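Local coordinates for oxalate biosynthetic component 1 (Burkholderia thailandensis, PDB 5IKY), which probably makes oxalate as a bifunctional enzyme, pairing a serine hydrolase of the alpha/beta-hydrolase class with an additional lyase activity, at residues L1053-D1061 against R1073-L1082; R696-V704 against H1062-S1070. One frame throughout, in Å; residues are numbered along the deposited sequence.

Contact 1 (L1053-D1061 against R1073-L1082); sequences LTGVFLLDD and RYLAASPLWL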
loop_
_atom_site.group_PDB
_atom_site.type_symbol
_atom_site.label_atom_id
_atom_site.label_comp_id
_atom_site.label_asym_id
_atom_site.label_seq_id
_atom_site.Cartn_x
_atom_site.Cartn_y
_atom_site.Cartn_z
ATOM N N LEU A 1053 -12.943 -10.328 12.683
ATOM C CA LEU A 1053 -12.909 -8.879 12.507
ATOM C C LEU A 1053 -12.030 -8.508 11.317
ATOM O O LEU A 1053 -10.901 -8.990 11.194
ATOM C CB LEU A 1053 -12.396 -8.177 13.769
ATOM C CG LEU A 1053 -13.129 -8.360 15.100
ATOM C CD1 LEU A 1053 -12.873 -7.160 16.000
ATOM C CD2 LEU A 1053 -14.620 -8.578 14.905
ATOM N N THR A 1054 -12.548 -7.649 10.445
ATOM C CA THR A 1054 -11.799 -7.206 9.276
ATOM C C THR A 1054 -11.516 -5.709 9.337
ATOM O O THR A 1054 -12.279 -4.948 9.931
ATOM C CB THR A 1054 -12.546 -7.526 7.966
ATOM O OG1 THR A 1054 -13.787 -6.809 7.929
ATOM C CG2 THR A 1054 -12.821 -9.018 7.857
ATOM N N GLY A 1055 -10.412 -5.298 8.721
ATOM C CA GLY A 1055 -10.037 -3.896 8.673
ATOM C C GLY A 1055 -9.254 -3.453 9.892
ATOM O O GLY A 1055 -8.895 -2.282 10.021
ATOM N N VAL A 1056 -8.992 -4.392 10.793
ATOM C CA VAL A 1056 -8.228 -4.099 11.996
ATOM C C VAL A 1056 -6.769 -3.824 11.649
ATOM O O VAL A 1056 -6.159 -4.554 10.867
ATOM C CB VAL A 1056 -8.298 -5.258 13.014
ATOM C CG1 VAL A 1056 -7.511 -4.918 14.272
ATOM C CG2 VAL A 1056 -9.744 -5.579 13.359
ATOM N N PHE A 1057 -6.221 -2.756 12.217
ATOM C CA PHE A 1057 -4.791 -2.494 12.124
ATOM C C PHE A 1057 -4.332 -1.740 13.365
ATOM O O PHE A 1057 -5.144 -1.153 14.079
ATOM C CB PHE A 1057 -4.448 -1.717 10.847
ATOM C CG PHE A 1057 -5.021 -0.328 10.800
ATOM C CD1 PHE A 1057 -6.288 -0.103 10.289
ATOM C CD2 PHE A 1057 -4.282 0.757 11.249
ATOM C CE1 PHE A 1057 -6.813 1.175 10.239
ATOM C CE2 PHE A 1057 -4.802 2.035 11.203
ATOM C CZ PHE A 1057 -6.070 2.245 10.699
ATOM N N LEU A 1058 -3.030 -1.768 13.628
ATOM C CA LEU A 1058 -2.487 -1.152 14.830
ATOM C C LEU A 1058 -1.419 -0.122 14.492
ATOM O O LEU A 1058 -0.476 -0.410 13.756
ATOM C CB LEU A 1058 -1.904 -2.218 15.761
ATOM C CG LEU A 1058 -2.817 -3.396 16.106
ATOM C CD1 LEU A 1058 -2.099 -4.377 17.021
ATOM C CD2 LEU A 1058 -4.111 -2.908 16.741
ATOM N N LEU A 1059 -1.571 1.080 15.037
ATOM C CA LEU A 1059 -0.589 2.137 14.835
ATOM C C LEU A 1059 0.556 2.003 15.829
ATOM O O LEU A 1059 0.358 1.559 16.960
ATOM C CB LEU A 1059 -1.243 3.513 14.969
ATOM C CG LEU A 1059 -2.204 3.926 13.850
ATOM C CD1 LEU A 1059 -2.679 5.358 14.052
ATOM C CD2 LEU A 1059 -1.548 3.759 12.485
ATOM N N ASP A 1060 1.757 2.380 15.401
ATOM C CA ASP A 1060 2.902 2.410 16.302
ATOM C C ASP A 1060 3.085 3.829 16.837
ATOM O O ASP A 1060 2.206 4.675 16.670
ATOM C CB ASP A 1060 4.169 1.909 15.596
ATOM C CG ASP A 1060 4.751 2.924 14.624
ATOM O OD1 ASP A 1060 4.007 3.809 14.160
ATOM O OD2 ASP A 1060 5.957 2.826 14.315
ATOM N N ASP A 1061 4.225 4.091 17.467
ATOM C CA ASP A 1061 4.477 5.400 18.062
ATOM C C ASP A 1061 4.633 6.498 17.010
ATOM O O ASP A 1061 4.383 7.672 17.287
ATOM C CB ASP A 1061 5.719 5.345 18.953
ATOM C CG ASP A 1061 5.561 4.377 20.111
ATOM O OD1 ASP A 1061 4.409 4.011 20.428
ATOM O OD2 ASP A 1061 6.589 3.984 20.705
ATOM N N ARG A 1073 -1.005 -3.212 22.323
ATOM C CA ARG A 1073 -1.702 -2.399 21.328
ATOM C C ARG A 1073 -3.021 -3.033 20.903
ATOM O O ARG A 1073 -3.979 -2.328 20.585
ATOM C CB ARG A 1073 -0.828 -2.170 20.094
ATOM C CG ARG A 1073 0.417 -1.335 20.335
ATOM C CD ARG A 1073 1.111 -1.016 19.019
ATOM N NE ARG A 1073 2.534 -0.746 19.194
ATOM C CZ ARG A 1073 3.035 0.436 19.538
ATOM N NH1 ARG A 1073 2.227 1.464 19.756
ATOM N NH2 ARG A 1073 4.346 0.588 19.672
ATOM N N TYR A 1074 -3.062 -4.361 20.890
ATOM C CA TYR A 1074 -4.284 -5.080 20.548
ATOM C C TYR A 1074 -5.394 -4.753 21.537
ATOM O O TYR A 1074 -6.554 -4.591 21.155
ATOM C CB TYR A 1074 -4.040 -6.589 20.520
ATOM C CG TYR A 1074 -3.810 -7.147 19.137
ATOM C CD1 TYR A 1074 -4.860 -7.272 18.235
ATOM C CD2 TYR A 1074 -2.547 -7.563 18.734
ATOM C CE1 TYR A 1074 -4.659 -7.786 16.968
ATOM C CE2 TYR A 1074 -2.336 -8.080 17.467
ATOM C CZ TYR A 1074 -3.397 -8.188 16.588
ATOM O OH TYR A 1074 -3.195 -8.699 15.326
ATOM N N LEU A 1075 -5.025 -4.650 22.808
ATOM C CA LEU A 1075 -5.983 -4.351 23.863
ATOM C C LEU A 1075 -6.184 -2.847 24.032
ATOM O O LEU A 1075 -7.290 -2.389 24.316
ATOM C CB LEU A 1075 -5.527 -4.970 25.185
ATOM C CG LEU A 1075 -5.434 -6.497 25.204
ATOM C CD1 LEU A 1075 -4.874 -6.983 26.532
ATOM C CD2 LEU A 1075 -6.795 -7.121 24.929
ATOM N N ALA A 1076 -5.111 -2.082 23.853
ATOM C CA ALA A 1076 -5.167 -0.633 24.020
ATOM C C ALA A 1076 -6.057 0.016 22.968
ATOM O O ALA A 1076 -6.916 0.836 23.290
ATOM C CB ALA A 1076 -3.768 -0.034 23.967
ATOM N N ALA A 1077 -5.851 -0.361 21.710
ATOM C CA ALA A 1077 -6.599 0.221 20.601
ATOM C C ALA A 1077 -7.969 -0.432 20.431
ATOM O O ALA A 1077 -8.685 -0.148 19.471
ATOM C CB ALA A 1077 -5.796 0.112 19.309
ATOM N N SER A 1078 -8.329 -1.307 21.366
ATOM C CA SER A 1078 -9.619 -1.986 21.323
ATOM C C SER A 1078 -10.774 -0.990 21.395
ATOM O O SER A 1078 -10.806 -0.127 22.274
ATOM C CB SER A 1078 -9.731 -3.004 22.460
ATOM O OG SER A 1078 -10.977 -3.677 22.421
ATOM N N PRO A 1079 -11.725 -1.110 20.458
ATOM C CA PRO A 1079 -12.898 -0.237 20.353
ATOM C C PRO A 1079 -13.922 -0.498 21.452
ATOM O O PRO A 1079 -13.946 -1.587 22.026
ATOM C CB PRO A 1079 -13.469 -0.589 18.979
ATOM C CG PRO A 1079 -13.065 -1.997 18.764
ATOM C CD PRO A 1079 -11.712 -2.136 19.400
ATOM N N LEU A 1080 -14.762 0.495 21.728
ATOM C CA LEU A 1080 -15.737 0.416 22.812
ATOM C C LEU A 1080 -16.754 -0.702 22.590
ATOM O O LEU A 1080 -17.143 -1.390 23.535
ATOM C CB LEU A 1080 -16.457 1.760 22.974
ATOM C CG LEU A 1080 -17.277 2.006 24.246
ATOM C CD1 LEU A 1080 -17.250 3.483 24.609
ATOM C CD2 LEU A 1080 -18.718 1.529 24.092
ATOM N N TRP A 1081 -17.184 -0.879 21.344
ATOM C CA TRP A 1081 -18.209 -1.872 21.037
ATOM C C TRP A 1081 -17.691 -3.295 21.227
ATOM O O TRP A 1081 -18.460 -4.204 21.538
ATOM C CB TRP A 1081 -18.734 -1.688 19.609
ATOM C CG TRP A 1081 -17.686 -1.787 18.539
ATOM C CD1 TRP A 1081 -16.923 -0.768 18.043
ATOM C CD2 TRP A 1081 -17.296 -2.965 17.823
ATOM N NE1 TRP A 1081 -16.080 -1.241 17.065
ATOM C CE2 TRP A 1081 -16.289 -2.587 16.912
ATOM C CE3 TRP A 1081 -17.699 -4.304 17.865
ATOM C CZ2 TRP A 1081 -15.677 -3.497 16.052
ATOM C CZ3 TRP A 1081 -17.090 -5.208 17.010
ATOM C CH2 TRP A 1081 -16.091 -4.800 16.115
ATOM N N LEU A 1082 -16.387 -3.480 21.048
ATOM C CA LEU A 1082 -15.774 -4.791 21.239
ATOM C C LEU A 1082 -15.729 -5.168 22.716
ATOM O O LEU A 1082 -15.928 -6.329 23.077
ATOM C CB LEU A 1082 -14.363 -4.819 20.644
ATOM C CG LEU A 1082 -13.568 -6.116 20.825
ATOM C CD1 LEU A 1082 -14.339 -7.304 20.271
ATOM C CD2 LEU A 1082 -12.199 -6.005 20.164
#
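Leu1058 and Tyr1074 form the apolar centre of this contact. The two side chains meet almost perpendicularly, and methyl CD1 of Leu1058 lies over the phenol face, 3.7 Å from the ring centroid and 14° off the ring normal, a clear CH-pi contact. The branched leucine has a second methyl to use: CD2 lies 4.3 Å from CB of Ala1077, which, as the first residue past the helix, offers only a methyl there. CD1 also meets the base of Arg1073, 4.0 Å from its CB. Tyrosine suits its place because the ring receives a methyl while its hydroxyl, at the far end, bonds to Asp997 and to the backbone N of Ala994. A smaller apolar patch lies at the strand end of the contact, where CD1 of Leu1053 comes within 4.0 Å of CH2 of Trp1081 and also approaches Leu1082.

Toward the other end the contact turns polar. With CG anti to its carbonyl carbon and the chain extended from CG to NE (chi2 -172°), Arg1073 carries its guanidinium along the loop to Asp1060 and Asp1061. CA of Asp1060 lies over one face, 3.6 Å from NH1 of Arg1073. OD1 of Asp1061 comes to the guanidinium edge, near its plane, and takes from NH1 of Arg1073 a long, weak hydrogen bond of 3.4 Å that is part of a salt bridge. The carboxylate and guanidinium planes stand 65° apart, so this is no flat, two-pronged pairing. NE of Arg1073 is salt-bridged to Asp1067, while OD1 of Asp1060 accepts the backbone N-H of Arg1064.

The chemistry implies that apolar packing joins the loop after strand 1049-1054 to helix 1071-1076, with one arginine between two carboxylates at the more exposed end.

Contact 2 (R696-V704 against H1062-S1070); sequences RYNSDYSNV and HARLDDGHS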
loop_
_atom_site.group_PDB
_atom_site.type_symbol
_atom_site.label_atom_id
_atom_site.label_comp_id
_atom_site.label_asym_id
_atom_site.label_seq_id
_atom_site.Cartn_x
_atom_site.Cartn_y
_atom_site.Cartn_z
ATOM N N ARG A 696 6.295 -9.150 4.138
ATOM C CA ARG A 696 7.327 -8.168 4.448
ATOM C C ARG A 696 6.735 -6.779 4.677
ATOM O O ARG A 696 5.630 -6.481 4.222
ATOM C CB ARG A 696 8.340 -8.096 3.303
ATOM C CG ARG A 696 9.646 -8.820 3.518
ATOM C CD ARG A 696 10.524 -8.650 2.285
ATOM N NE ARG A 696 10.570 -7.257 1.844
ATOM C CZ ARG A 696 10.399 -6.857 0.586
ATOM N NH1 ARG A 696 10.172 -7.745 -0.373
ATOM N NH2 ARG A 696 10.457 -5.567 0.284
ATOM N N TYR A 697 7.479 -5.928 5.377
ATOM C CA TYR A 697 7.183 -4.501 5.394
ATOM C C TYR A 697 7.883 -3.844 4.216
ATOM O O TYR A 697 8.906 -4.339 3.743
ATOM C CB TYR A 697 7.651 -3.838 6.693
ATOM C CG TYR A 697 6.774 -4.080 7.896
ATOM C CD1 TYR A 697 5.491 -3.552 7.964
ATOM C CD2 TYR A 697 7.240 -4.811 8.981
ATOM C CE1 TYR A 697 4.689 -3.765 9.072
ATOM C CE2 TYR A 697 6.448 -5.028 10.090
ATOM C CZ TYR A 697 5.175 -4.505 10.132
ATOM O OH TYR A 697 4.390 -4.725 11.240
ATOM N N ASN A 698 7.342 -2.728 3.743
ATOM C CA ASN A 698 8.087 -1.886 2.821
ATOM C C ASN A 698 9.082 -1.054 3.631
ATOM O O ASN A 698 9.114 -1.150 4.858
ATOM C CB ASN A 698 7.152 -1.004 1.990
ATOM C CG ASN A 698 6.285 -0.102 2.841
ATOM O OD1 ASN A 698 6.158 -0.296 4.051
ATOM N ND2 ASN A 698 5.666 0.885 2.205
ATOM N N SER A 699 9.885 -0.244 2.951
ATOM C CA SER A 699 11.044 0.396 3.573
ATOM C C SER A 699 10.736 1.254 4.806
ATOM O O SER A 699 11.543 1.307 5.734
ATOM C CB SER A 699 11.779 1.245 2.532
ATOM O OG SER A 699 10.902 2.169 1.913
ATOM N N ASP A 700 9.582 1.913 4.831
ATOM C CA ASP A 700 9.263 2.803 5.947
ATOM C C ASP A 700 8.014 2.377 6.723
ATOM O O ASP A 700 7.385 3.194 7.401
ATOM C CB ASP A 700 9.100 4.241 5.444
ATOM C CG ASP A 700 7.838 4.438 4.637
ATOM O OD1 ASP A 700 7.302 3.442 4.106
ATOM O OD2 ASP A 700 7.375 5.593 4.528
ATOM N N TYR A 701 7.665 1.098 6.610
ATOM C CA TYR A 701 6.550 0.507 7.351
ATOM C C TYR A 701 5.215 1.177 7.025
ATOM O O TYR A 701 4.388 1.397 7.910
ATOM C CB TYR A 701 6.829 0.567 8.859
ATOM C CG TYR A 701 8.118 -0.126 9.239
ATOM C CD1 TYR A 701 8.136 -1.482 9.532
ATOM C CD2 TYR A 701 9.320 0.569 9.285
ATOM C CE1 TYR A 701 9.311 -2.126 9.866
ATOM C CE2 TYR A 701 10.501 -0.067 9.620
ATOM C CZ TYR A 701 10.489 -1.415 9.909
ATOM O OH TYR A 701 11.659 -2.056 10.247
ATOM N N SER A 702 5.015 1.484 5.745
ATOM C CA SER A 702 3.772 2.083 5.267
ATOM C C SER A 702 2.790 1.022 4.791
ATOM O O SER A 702 1.594 1.280 4.664
ATOM C CB SER A 702 4.047 3.060 4.120
ATOM O OG SER A 702 4.984 4.050 4.491
ATOM N N ASN A 703 3.304 -0.170 4.513
ATOM C CA ASN A 703 2.505 -1.199 3.866
ATOM C C ASN A 703 3.092 -2.592 4.076
ATOM O O ASN A 703 4.242 -2.735 4.495
ATOM C CB ASN A 703 2.385 -0.894 2.370
ATOM C CG ASN A 703 1.218 -1.605 1.715
ATOM O OD1 ASN A 703 0.230 -1.942 2.368
ATOM N ND2 ASN A 703 1.330 -1.844 0.412
ATOM N N VAL A 704 2.292 -3.612 3.787
ATOM C CA VAL A 704 2.744 -4.994 3.865
ATOM C C VAL A 704 2.737 -5.614 2.472
ATOM O O VAL A 704 1.742 -5.528 1.753
ATOM C CB VAL A 704 1.860 -5.828 4.812
ATOM C CG1 VAL A 704 2.447 -7.216 5.000
ATOM C CG2 VAL A 704 1.716 -5.127 6.156
ATOM N N HIS A 1062 5.041 6.117 15.804
ATOM C CA HIS A 1062 5.223 7.081 14.723
ATOM C C HIS A 1062 4.043 7.060 13.757
ATOM O O HIS A 1062 4.161 7.511 12.615
ATOM C CB HIS A 1062 6.520 6.798 13.965
ATOM C CG HIS A 1062 7.721 6.670 14.850
ATOM N ND1 HIS A 1062 8.427 7.761 15.308
ATOM C CD2 HIS A 1062 8.342 5.580 15.357
ATOM C CE1 HIS A 1062 9.430 7.348 16.062
ATOM N NE2 HIS A 1062 9.401 6.028 16.108
ATOM N N ALA A 1063 2.915 6.531 14.229
ATOM C CA ALA A 1063 1.705 6.365 13.420
ATOM C C ALA A 1063 1.955 5.496 12.185
ATOM O O ALA A 1063 1.251 5.608 11.182
ATOM C CB ALA A 1063 1.141 7.726 13.012
ATOM N N ARG A 1064 2.962 4.632 12.268
ATOM C CA ARG A 1064 3.266 3.692 11.195
ATOM C C ARG A 1064 2.677 2.320 11.516
ATOM O O ARG A 1064 1.757 2.211 12.327
ATOM C CB ARG A 1064 4.776 3.596 10.978
ATOM C CG ARG A 1064 5.379 4.825 10.316
ATOM C CD ARG A 1064 4.754 5.062 8.949
ATOM N NE ARG A 1064 5.330 6.217 8.265
ATOM C CZ ARG A 1064 4.615 7.200 7.730
ATOM N NH1 ARG A 1064 3.290 7.173 7.798
ATOM N NH2 ARG A 1064 5.222 8.213 7.126
ATOM N N LEU A 1065 3.212 1.276 10.891
ATOM C CA LEU A 1065 2.623 -0.053 11.014
ATOM C C LEU A 1065 3.561 -1.089 11.636
ATOM O O LEU A 1065 3.241 -2.278 11.673
ATOM C CB LEU A 1065 2.158 -0.545 9.642
ATOM C CG LEU A 1065 1.039 0.265 8.985
ATOM C CD1 LEU A 1065 0.705 -0.297 7.608
ATOM C CD2 LEU A 1065 -0.194 0.296 9.879
ATOM N N ASP A 1066 4.710 -0.640 12.128
ATOM C CA ASP A 1066 5.660 -1.542 12.774
ATOM C C ASP A 1066 5.138 -1.977 14.142
ATOM O O ASP A 1066 4.258 -1.326 14.712
ATOM C CB ASP A 1066 7.029 -0.872 12.916
ATOM C CG ASP A 1066 8.139 -1.867 13.209
ATOM O OD1 ASP A 1066 7.831 -3.056 13.438
ATOM O OD2 ASP A 1066 9.320 -1.459 13.213
ATOM N N ASP A 1067 5.684 -3.081 14.652
ATOM C CA ASP A 1067 5.357 -3.596 15.983
ATOM C C ASP A 1067 3.858 -3.875 16.128
ATOM O O ASP A 1067 3.219 -3.436 17.086
ATOM C CB ASP A 1067 5.832 -2.613 17.062
ATOM C CG ASP A 1067 5.803 -3.210 18.456
ATOM O OD1 ASP A 1067 6.667 -4.061 18.760
ATOM O OD2 ASP A 1067 4.924 -2.819 19.252
ATOM N N GLY A 1068 3.305 -4.611 15.169
ATOM C CA GLY A 1068 1.877 -4.870 15.136
ATOM C C GLY A 1068 1.461 -6.176 15.786
ATOM O O GLY A 1068 0.322 -6.615 15.631
ATOM N N HIS A 1069 2.380 -6.796 16.519
ATOM C CA HIS A 1069 2.100 -8.073 17.166
ATOM C C HIS A 1069 1.992 -7.933 18.686
ATOM O O HIS A 1069 1.739 -8.911 19.390
ATOM C CB HIS A 1069 3.184 -9.094 16.808
ATOM C CG HIS A 1069 2.825 -10.506 17.151
ATOM N ND1 HIS A 1069 1.672 -11.112 16.697
ATOM C CD2 HIS A 1069 3.462 -11.429 17.911
ATOM C CE1 HIS A 1069 1.618 -12.349 17.158
ATOM N NE2 HIS A 1069 2.691 -12.567 17.898
ATOM N N SER A 1070 2.179 -6.717 19.191
ATOM C CA SER A 1070 2.147 -6.490 20.632
ATOM C C SER A 1070 0.733 -6.646 21.182
ATOM O O SER A 1070 -0.208 -6.011 20.701
ATOM C CB SER A 1070 2.692 -5.104 20.977
ATOM O OG SER A 1070 1.666 -4.132 20.935
#
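Leu1065 and Tyr701 lie at the middle of this contact, where their two loops come nearest, and Arg1064 adds the next largest buried surface. The backbone N of Leu1065 gives a weak, bent hydrogen bond of 3.2 Å to O of Tyr701. CD1 of Leu1065 packs on the backbone of Ser702, 3.5 Å from its O, and CB faces CE1 of Tyr697. A branched aliphatic side chain suits a place between the Ser702 backbone and the Tyr697 ring.

Tyr701 closes the type I turn begun by Asn698, with left-handed backbone angles. Its ring lies alongside Asp1066, and since phenol and carboxylate are both flat they can stack, their planes only 5° apart. CB of Asp1066 makes a CH-pi contact over the face, 4.0 Å from the Tyr701 centroid; OD2 lies over the same ring, offset toward the rim, 3.4 Å from CE1 of Tyr701. The aspartate reaches this position with CG anti to its backbone N (chi1 -164°). An edge of the Tyr701 ring in turn rests over the face of Tyr697, whose OH lies 2.7 Å from O of Leu1065; that bond is weak and unsettled, since O of Asn996 competes for the same proton.

Arg1064, bent at chi2 (-60°), lays its aliphatic chain against the turn, CD 3.6 Å from O of Asp700. Its NH2 is 4.3 Å from OD2 of Asp700, an attraction of charges without an aimed N-H.

Only weak hydrogen bonds cross, so the join between cap and C-terminal regions rests mainly on packing and stacking, to which carboxylate and arginine chain contribute.

The centres of contacts 1 and 2 lie 15 Å apart, and their segments alternate along the chain: 696-704 comes first, then 1053-1061, 1062-1070 and 1073-1082. The last three form nearly one continuous run, from the end of strand 1049-1054 in the mixed hydrolase sheet into helices 1071-1076 and 1080-1090. The contacts touch where O of Gly1068 packs against CD1 of Leu1058 and CE2 of Tyr1074. Contact 1 folds this run back on itself, while contact 2 sets it against the cap region. His1069 bonds to Asp997 and Ser935, an arrangement consistent with a serine-hydrolase catalytic triad; contact 2 includes the loop that carries it, and contact 1 packs together the chain on both sides of that loop.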